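Side-chain contact in oligopeptide-binding protein oppA (Lactococcus lactis, PDB 3DRF), which captures oligopeptides in a voluminous, flytrap-like cavity and delivers them to the OppABCDF ABC transporter for uptake into the cell: residues T424-Y429 with V440-G445. Sequence-based numbering, arbitrary orientation. Where two conformers were deposited one is given.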
loop_
_atom_site.group_PDB
_atom_site.type_symbol
_atom_site.label_atom_id
_atom_site.label_comp_id
_atom_site.label_asym_id
_atom_site.label_seq_id
_atom_site.Cartn_x
_atom_site.Cartn_y
_atom_site.Cartn_z
ATOM N N THR A 424 8.030 -5.000 23.058
ATOM C CA THR A 424 7.828 -4.033 24.136
ATOM C C THR A 424 6.579 -3.171 23.857
ATOM O O THR A 424 5.744 -2.980 24.681
ATOM C CB THR A 424 9.084 -3.133 24.293
ATOM O OG1 THR A 424 10.177 -3.957 24.717
ATOM C CG2 THR A 424 8.863 -2.069 25.359
ATOM N N ILE A 425 6.469 -2.684 22.641
ATOM C CA ILE A 425 5.369 -1.792 22.264
ATOM C C ILE A 425 4.041 -2.551 22.287
ATOM O O ILE A 425 3.117 -2.058 22.852
ATOM C CB ILE A 425 5.630 -1.133 20.877
ATOM C CG1 ILE A 425 6.776 -0.138 21.017
ATOM C CG2 ILE A 425 4.359 -0.457 20.375
ATOM C CD1 ILE A 425 7.345 0.291 19.664
ATOM N N ALA A 426 3.999 -3.748 21.723
ATOM C CA ALA A 426 2.763 -4.545 21.757
ATOM C C ALA A 426 2.324 -4.868 23.198
ATOM O O ALA A 426 1.203 -4.750 23.521
ATOM C CB ALA A 426 2.954 -5.826 20.926
ATOM N N GLN A 427 3.259 -5.262 24.060
ATOM C CA GLN A 427 2.945 -5.525 25.471
ATOM C C GLN A 427 2.482 -4.247 26.186
ATOM O O GLN A 427 1.598 -4.288 26.991
ATOM C CB GLN A 427 4.165 -6.135 26.167
ATOM C CG GLN A 427 4.472 -7.535 25.784
ATOM C CD GLN A 427 3.346 -8.501 26.004
ATOM O OE1 GLN A 427 2.501 -8.338 26.843
ATOM N NE2 GLN A 427 3.437 -9.563 25.292
ATOM N N ASN A 428 3.095 -3.129 25.834
ATOM C CA ASN A 428 2.652 -1.816 26.320
ATOM C C ASN A 428 1.145 -1.526 26.011
ATOM O O ASN A 428 0.431 -1.123 26.887
ATOM C CB ASN A 428 3.541 -0.694 25.775
ATOM C CG ASN A 428 2.880 0.664 25.803
ATOM O OD1 ASN A 428 2.920 1.363 26.781
ATOM N ND2 ASN A 428 2.277 1.029 24.713
ATOM N N TYR A 429 0.693 -1.836 24.786
ATOM C CA TYR A 429 -0.739 -1.694 24.459
ATOM C C TYR A 429 -1.610 -2.698 25.237
ATOM O O TYR A 429 -2.644 -2.331 25.692
ATOM C CB TYR A 429 -0.979 -1.750 22.937
ATOM C CG TYR A 429 -0.384 -0.544 22.179
ATOM C CD1 TYR A 429 -0.485 0.777 22.660
ATOM C CD2 TYR A 429 0.317 -0.759 20.984
ATOM C CE1 TYR A 429 0.067 1.862 21.934
ATOM C CE2 TYR A 429 0.853 0.303 20.269
ATOM C CZ TYR A 429 0.721 1.594 20.744
ATOM O OH TYR A 429 1.241 2.674 20.093
ATOM N N VAL A 440 -6.360 -8.810 26.419
ATOM C CA VAL A 440 -5.840 -8.943 25.050
ATOM C C VAL A 440 -4.590 -9.848 25.080
ATOM O O VAL A 440 -3.724 -9.660 25.878
ATOM C CB VAL A 440 -5.503 -7.531 24.475
ATOM C CG1 VAL A 440 -4.880 -7.662 23.060
ATOM C CG2 VAL A 440 -6.725 -6.679 24.403
ATOM N N SER A 441 -4.549 -10.818 24.198
ATOM C CA SER A 441 -3.403 -11.710 24.108
ATOM C C SER A 441 -2.936 -11.838 22.668
ATOM O O SER A 441 -3.728 -11.771 21.726
ATOM C CB SER A 441 -3.725 -13.079 24.699
ATOM O OG SER A 441 -4.761 -13.714 23.995
ATOM N N LEU A 442 -1.609 -12.022 22.503
ATOM C CA LEU A 442 -0.993 -12.138 21.187
ATOM C C LEU A 442 -1.483 -13.383 20.456
ATOM O O LEU A 442 -1.653 -14.443 21.061
ATOM C CB LEU A 442 0.532 -12.166 21.309
ATOM C CG LEU A 442 1.195 -10.885 21.821
ATOM C CD1 LEU A 442 2.703 -11.060 21.912
ATOM C CD2 LEU A 442 0.841 -9.704 20.930
ATOM N N TYR A 443 -1.610 -13.289 19.147
ATOM C CA TYR A 443 -1.924 -14.445 18.296
ATOM C C TYR A 443 -0.813 -15.499 18.427
ATOM O O TYR A 443 0.318 -15.258 18.170
ATOM C CB TYR A 443 -2.027 -13.987 16.836
ATOM C CG TYR A 443 -2.534 -15.060 15.883
ATOM C CD1 TYR A 443 -3.857 -15.045 15.468
ATOM C CD2 TYR A 443 -1.690 -16.059 15.410
ATOM C CE1 TYR A 443 -4.349 -15.999 14.611
ATOM C CE2 TYR A 443 -2.174 -17.008 14.555
ATOM C CZ TYR A 443 -3.491 -16.970 14.158
ATOM O OH TYR A 443 -3.934 -17.962 13.319
ATOM N N ASN A 444 -1.225 -16.657 18.918
ATOM C CA ASN A 444 -0.302 -17.792 19.187
ATOM C C ASN A 444 0.842 -17.422 20.141
ATOM O O ASN A 444 1.883 -18.025 20.120
ATOM C CB ASN A 444 0.209 -18.434 17.890
ATOM C CG ASN A 444 -0.903 -19.239 17.179
ATOM O OD1 ASN A 444 -1.980 -19.397 17.665
ATOM N ND2 ASN A 444 -0.582 -19.773 16.031
ATOM N N GLY A 445 0.611 -16.421 20.971
ATOM C CA GLY A 445 1.558 -16.035 22.022
ATOM C C GLY A 445 2.829 -15.382 21.525
ATOM O O GLY A 445 3.781 -15.330 22.225
#
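Leu442, at the end of strand 439-442, reaches toward helix 422-435 and divides its two methyls between neighbouring helix residues: CD2 faces Ala426 and CD1 faces Gln427. The inner half is apolar and has the more neighbours. Ala426 CB lies 4.4 Å from Leu442 CD2, and both side chains also rest on Ala415 in the loop that follows strand 407-414, while Ala426 touches Tyr413 as well. Alanine suits this buried helix position because its single methyl lets the helix lie close to the sheet, with the Ala426 and Leu442 CA atoms 8.5 Å apart. Leucine suits the strand end, since its forked tip spans that gap; with CG anti to the carbonyl carbon (chi1 -66°), the fork is carried toward the helix, where it also touches Ile430, one turn on from Ala426.

The outer half is less enclosed and lies toward solvent. Gln427 is exposed, and its chain bends at chi2 (-57°), which swings the amide toward the leucine, so that NE2 comes within 3.8 Å of Leu442 CD1. This is a van der Waals touch; glutamine suits the exposed position because its long polar side chain can partly shield a methyl while remaining compatible with water. The small interface, 96 Å² in all, joins helix and second strand of a beta-alpha-beta crossover, in which strands 407-414 and 439-442 run parallel and helix 422-435 packs against them.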